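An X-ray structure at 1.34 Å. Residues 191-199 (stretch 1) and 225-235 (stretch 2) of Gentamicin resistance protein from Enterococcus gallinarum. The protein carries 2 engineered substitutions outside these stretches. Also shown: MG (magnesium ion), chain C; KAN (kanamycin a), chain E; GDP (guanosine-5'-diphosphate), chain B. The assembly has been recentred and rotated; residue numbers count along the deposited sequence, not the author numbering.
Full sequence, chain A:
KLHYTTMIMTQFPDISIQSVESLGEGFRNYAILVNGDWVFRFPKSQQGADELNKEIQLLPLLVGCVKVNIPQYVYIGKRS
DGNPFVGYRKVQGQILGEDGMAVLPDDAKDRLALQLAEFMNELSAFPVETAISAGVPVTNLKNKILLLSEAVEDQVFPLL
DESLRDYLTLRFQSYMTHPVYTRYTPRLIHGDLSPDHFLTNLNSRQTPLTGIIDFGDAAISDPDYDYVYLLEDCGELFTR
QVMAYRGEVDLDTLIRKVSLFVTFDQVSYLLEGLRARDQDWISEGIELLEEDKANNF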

# COMPACT_ATOMS: atom_id res chain seq x y z
N GLY A 191 -3.76 3.34 1.38
CA GLY A 191 -2.91 3.85 0.33
C GLY A 191 -1.95 2.87 -0.30
O GLY A 191 -1.39 3.18 -1.36
N ASP A 192 -1.73 1.71 0.30
CA ASP A 192 -0.83 0.72 -0.26
C ASP A 192 -1.33 -0.67 0.15
O ASP A 192 -0.60 -1.48 0.73
CB ASP A 192 0.60 0.99 0.19
CG ASP A 192 1.65 0.33 -0.69
OD1 ASP A 192 1.39 0.07 -1.88
OD2 ASP A 192 2.76 0.11 -0.17
N LEU A 193 -2.61 -0.95 -0.12
CA LEU A 193 -3.30 -2.07 0.52
C LEU A 193 -3.16 -3.33 -0.33
O LEU A 193 -4.09 -3.82 -0.97
CB LEU A 193 -4.75 -1.70 0.78
CG LEU A 193 -5.53 -2.64 1.71
CD1 LEU A 193 -4.93 -2.63 3.11
CD2 LEU A 193 -6.98 -2.22 1.78
N SER A 194 -1.95 -3.87 -0.32
CA SER A 194 -1.57 -5.04 -1.08
C SER A 194 -1.32 -6.21 -0.14
O SER A 194 -1.03 -6.02 1.05
CB SER A 194 -0.30 -4.76 -1.89
OG SER A 194 0.68 -4.06 -1.13
N PRO A 195 -1.41 -7.45 -0.64
CA PRO A 195 -1.39 -8.62 0.25
C PRO A 195 -0.03 -8.92 0.87
O PRO A 195 0.04 -9.74 1.80
CB PRO A 195 -1.90 -9.77 -0.64
CG PRO A 195 -1.64 -9.29 -2.04
CD PRO A 195 -1.88 -7.81 -1.99
N ASP A 196 1.04 -8.26 0.41
CA ASP A 196 2.31 -8.30 1.14
C ASP A 196 2.24 -7.58 2.48
O ASP A 196 3.20 -7.63 3.26
CB ASP A 196 3.47 -7.75 0.27
CG ASP A 196 3.34 -6.27 -0.02
OD1 ASP A 196 2.20 -5.77 -0.02
OD2 ASP A 196 4.37 -5.60 -0.24
N HIS A 197 1.10 -6.94 2.78
CA HIS A 197 0.86 -6.26 4.04
C HIS A 197 -0.23 -6.93 4.86
O HIS A 197 -0.60 -6.40 5.91
CB HIS A 197 0.47 -4.80 3.80
CG HIS A 197 1.55 -4.00 3.16
ND1 HIS A 197 1.29 -2.97 2.28
CD2 HIS A 197 2.90 -4.04 3.29
CE1 HIS A 197 2.43 -2.41 1.90
NE2 HIS A 197 3.42 -3.05 2.50
N PHE A 198 -0.77 -8.06 4.40
CA PHE A 198 -1.84 -8.76 5.12
C PHE A 198 -1.21 -9.86 5.95
O PHE A 198 -0.56 -10.77 5.41
CB PHE A 198 -2.85 -9.42 4.18
CG PHE A 198 -3.54 -8.49 3.21
CD1 PHE A 198 -3.44 -7.11 3.31
CD2 PHE A 198 -4.33 -9.02 2.20
CE1 PHE A 198 -4.08 -6.29 2.39
CE2 PHE A 198 -4.97 -8.21 1.28
CZ PHE A 198 -4.85 -6.84 1.38
N LEU A 199 -1.39 -9.80 7.26
CA LEU A 199 -0.95 -10.86 8.16
C LEU A 199 -2.13 -11.76 8.48
O LEU A 199 -3.22 -11.27 8.79
CB LEU A 199 -0.36 -10.27 9.45
CG LEU A 199 1.06 -9.71 9.42
CD1 LEU A 199 2.10 -10.82 9.21
CD2 LEU A 199 1.21 -8.55 8.43
N TYR A 225 -9.38 3.98 -4.30
CA TYR A 225 -7.98 3.64 -4.54
C TYR A 225 -7.54 2.43 -3.72
O TYR A 225 -6.64 1.70 -4.14
CB TYR A 225 -7.05 4.83 -4.27
CG TYR A 225 -5.67 4.52 -4.78
CD1 TYR A 225 -5.37 4.65 -6.13
CD2 TYR A 225 -4.68 4.02 -3.93
CE1 TYR A 225 -4.12 4.32 -6.62
CE2 TYR A 225 -3.42 3.68 -4.41
CZ TYR A 225 -3.15 3.85 -5.77
OH TYR A 225 -1.92 3.51 -6.27
N ASP A 226 -8.17 2.18 -2.57
CA ASP A 226 -7.75 1.03 -1.77
C ASP A 226 -8.15 -0.30 -2.39
O ASP A 226 -7.84 -1.35 -1.82
CB ASP A 226 -8.24 1.14 -0.32
CG ASP A 226 -7.23 1.83 0.60
OD1 ASP A 226 -6.07 2.09 0.18
OD2 ASP A 226 -7.60 2.08 1.76
N TYR A 227 -8.81 -0.30 -3.55
CA TYR A 227 -9.01 -1.54 -4.28
C TYR A 227 -7.89 -1.86 -5.27
O TYR A 227 -7.89 -2.96 -5.82
CB TYR A 227 -10.32 -1.48 -5.07
CG TYR A 227 -11.58 -1.48 -4.24
CD1 TYR A 227 -11.97 -2.60 -3.51
CD2 TYR A 227 -12.42 -0.37 -4.22
CE1 TYR A 227 -13.13 -2.62 -2.78
CE2 TYR A 227 -13.60 -0.37 -3.48
CZ TYR A 227 -13.94 -1.50 -2.76
OH TYR A 227 -15.10 -1.56 -2.03
N VAL A 228 -6.94 -0.95 -5.50
CA VAL A 228 -6.03 -1.10 -6.64
C VAL A 228 -5.21 -2.39 -6.57
O VAL A 228 -5.10 -3.11 -7.57
CB VAL A 228 -5.15 0.15 -6.86
CG1 VAL A 228 -4.19 0.39 -5.71
CG2 VAL A 228 -4.37 0.03 -8.18
N TYR A 229 -4.64 -2.70 -5.40
CA TYR A 229 -3.82 -3.90 -5.28
C TYR A 229 -4.64 -5.14 -4.96
O TYR A 229 -4.17 -6.26 -5.23
CB TYR A 229 -2.65 -3.71 -4.31
CG TYR A 229 -1.79 -2.54 -4.73
CD1 TYR A 229 -1.10 -2.56 -5.94
CD2 TYR A 229 -1.69 -1.40 -3.94
CE1 TYR A 229 -0.35 -1.48 -6.35
CE2 TYR A 229 -0.94 -0.31 -4.34
CZ TYR A 229 -0.27 -0.36 -5.56
OH TYR A 229 0.47 0.72 -5.96
N LEU A 230 -5.85 -4.98 -4.44
CA LEU A 230 -6.77 -6.12 -4.44
C LEU A 230 -7.00 -6.60 -5.87
O LEU A 230 -6.95 -7.80 -6.15
CB LEU A 230 -8.09 -5.74 -3.75
CG LEU A 230 -7.98 -5.39 -2.27
CD1 LEU A 230 -9.36 -5.21 -1.66
CD2 LEU A 230 -7.16 -6.41 -1.49
N LEU A 231 -7.24 -5.67 -6.79
CA LEU A 231 -7.47 -6.06 -8.17
C LEU A 231 -6.19 -6.61 -8.81
O LEU A 231 -6.20 -7.69 -9.42
CB LEU A 231 -8.02 -4.88 -8.97
CG LEU A 231 -8.41 -5.19 -10.43
CD1 LEU A 231 -9.39 -6.36 -10.50
CD2 LEU A 231 -9.00 -3.97 -11.12
N GLU A 232 -5.08 -5.90 -8.64
CA GLU A 232 -3.84 -6.28 -9.30
C GLU A 232 -3.29 -7.59 -8.74
O GLU A 232 -2.83 -8.45 -9.51
CB GLU A 232 -2.82 -5.14 -9.13
CG GLU A 232 -1.53 -5.25 -9.89
CD GLU A 232 -0.66 -4.02 -9.69
OE1 GLU A 232 -1.12 -2.88 -9.98
OE2 GLU A 232 0.48 -4.18 -9.21
N ASP A 233 -3.35 -7.77 -7.42
CA ASP A 233 -2.64 -8.87 -6.75
C ASP A 233 -3.54 -9.97 -6.22
O ASP A 233 -3.07 -11.09 -6.02
CB ASP A 233 -1.82 -8.33 -5.58
CG ASP A 233 -0.65 -7.51 -6.02
OD1 ASP A 233 -0.20 -7.66 -7.18
OD2 ASP A 233 -0.15 -6.73 -5.19
N CYS A 234 -4.81 -9.68 -5.96
CA CYS A 234 -5.73 -10.71 -5.50
C CYS A 234 -6.72 -11.15 -6.57
O CYS A 234 -7.32 -12.22 -6.42
CB CYS A 234 -6.49 -10.24 -4.25
SG CYS A 234 -5.41 -9.75 -2.89
N GLY A 235 -6.89 -10.38 -7.63
CA GLY A 235 -7.73 -10.78 -8.74
C GLY A 235 -9.13 -10.17 -8.67
O GLY A 235 -9.60 -9.74 -7.62
MG MG C . 5.38 -2.08 2.38
C1 KAN E . 4.47 -3.77 -8.83
C2 KAN E . 3.94 -3.85 -10.26
C3 KAN E . 3.47 -5.26 -10.55
C4 KAN E . 4.65 -6.19 -10.35
C5 KAN E . 5.20 -6.07 -8.93
C6 KAN E . 6.44 -6.94 -8.73
C7 KAN E . 2.40 -2.66 -4.08
C8 KAN E . 3.67 -2.06 -4.67
C9 KAN E . 3.71 -2.29 -6.19
C10 KAN E . 3.58 -3.77 -6.54
C11 KAN E . 2.33 -4.37 -5.89
C12 KAN E . 2.33 -4.15 -4.38
C13 KAN E . 4.89 0.02 -4.35
C14 KAN E . 4.91 1.09 -3.27
C15 KAN E . 3.79 2.09 -3.55
C16 KAN E . 3.94 2.66 -4.95
C17 KAN E . 4.02 1.53 -5.96
C18 KAN E . 4.30 2.10 -7.34
N1 KAN E . 6.93 -6.73 -7.38
N2 KAN E . 2.22 -5.79 -6.17
N3 KAN E . 2.37 -2.41 -2.64
N4 KAN E . 3.76 3.18 -2.57
O5 KAN E . 5.51 -4.72 -8.56
O6 KAN E . 2.86 -2.92 -10.41
O7 KAN E . 2.98 -5.37 -11.89
O8 KAN E . 4.22 -7.53 -10.59
O9 KAN E . 3.37 -3.95 -7.94
O10 KAN E . 4.97 -1.81 -6.70
O11 KAN E . 3.64 -0.66 -4.35
O12 KAN E . 5.07 0.65 -5.62
O13 KAN E . 4.78 0.44 -2.00
O14 KAN E . 2.83 3.50 -5.31
O15 KAN E . 4.36 1.03 -8.29
PB GDP B . 7.90 -0.20 3.01
O1B GDP B . 7.16 1.02 3.51
O2B GDP B . 7.07 -1.01 2.03
O3B GDP B . 9.29 0.14 2.51
O3A GDP B . 8.15 -1.10 4.33
PA GDP B . 7.10 -2.02 5.15
O1A GDP B . 6.51 -1.26 6.30
O2A GDP B . 6.08 -2.62 4.20
O5' GDP B . 8.10 -3.14 5.77
C5' GDP B . 8.93 -3.88 4.88
C4' GDP B . 8.60 -5.35 5.02
O4' GDP B . 8.99 -5.79 6.32
C3' GDP B . 7.13 -5.70 4.92
O3' GDP B . 6.66 -5.76 3.57
C2' GDP B . 7.12 -7.05 5.58
O2' GDP B . 7.65 -8.04 4.70
C1' GDP B . 8.14 -6.86 6.70
N9 GDP B . 7.45 -6.47 7.95
C8 GDP B . 7.32 -5.23 8.47
N7 GDP B . 6.62 -5.30 9.63
C5 GDP B . 6.31 -6.60 9.85
C6 GDP B . 5.58 -7.37 10.86
O6 GDP B . 5.08 -6.81 11.85
N1 GDP B . 5.50 -8.70 10.67
C2 GDP B . 6.03 -9.34 9.61
N2 GDP B . 5.92 -10.68 9.51
N3 GDP B . 6.71 -8.69 8.63
C4 GDP B . 6.86 -7.35 8.73
O HOH W 1 0.51 2.58 -3.17
O HOH W 2 -4.20 0.99 -1.61
O HOH W 3 -5.53 -2.36 -2.73
O HOH W 4 6.05 -3.83 1.52
O HOH W 5 4.83 -1.43 0.45

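How do the two backbones lie against each other? Stretch 1 begins as loop (191-194), passes through a short 3-10 segment at 195-197 and enters a strand at F198. Stretch 2 leaves a 3-10 segment for a helix, which widens into a pi-type turn at 230-234, where G235 N makes a weak hydrogen bond to L230 O at 3.0 Å alongside the alpha-type bond from C234 N to the same oxygen at 2.9 Å. The chains come closest at the end of the loop, just before the 3-10 segment: the CA atoms of S194 and Y229 are 4.9 Å apart, and those of L193 and D226 5.9 Å. No backbone-to-backbone hydrogen bond joins them, so side chains and water must supply the polar links. The loop has its own bracing, since S194 N and H197 ND1 both donate to D192 O, each at 2.9 Å.

What holds the start of the loop to stretch 2? The carboxylate of D226 accepts a hydrogen bond from the backbone of G191, with N to OD1 at 2.9 Å and a nearly straight angle of 162° at the hydrogen. This is the one direct hydrogen bond across the contact. The same OD1 takes a proton from water 2 at 2.8 Å, and that water in turn accepts from L193 N at 2.9 Å, so one carboxylate oxygen serves two amides of the loop. Water 3 makes a second bridge, donating to L193 O and to D226 O, both at 2.7 Å, and accepting from L230 N at 3.1 Å. It thus satisfies a carbonyl of the loop together with backbone groups of the other stretch. G191 has phi of 89°, where a CB would be jammed against the preceding carbonyl oxygen; the backbone angles themselves call for glycine.

Which side chains fill the space between them? Y229 points its CB toward the loop and packs closely there, its CB 3.5 Å from S194 CB and 3.6 Å from L193 O. L193 also points across, bringing its CD2 to 3.8 Å from D226 O. Farther along, the contact becomes more apolar. P195 CG lies 3.9 Å from C234 SG, while its CD is 3.6 Å from D233 CB; the edge of the F198 ring meets L230, with CZ 3.7 Å from CD2. These are van der Waals contacts, suited to surfaces with little polarity to satisfy.

How does kanamycin draw on both stretches? Its ammonium-type nitrogen N3 donates to D192 OD1 and to S194 OG, each at 2.8 Å, and its O13 donates to D192 OD2 at 2.7 Å. From the other side of the contact, D233 OD2 accepts from kanamycin N2 at 2.7 Å. Acidic side chains suit an amine-rich aminoglycoside, and here each stretch contributes one to these bonds. Y229 lies between these anchors, with kanamycin C7 over one face of its ring and D192 OD1 3.4 Å from its CE2. The packing of loop against helix therefore helps place the groups that hold the drug.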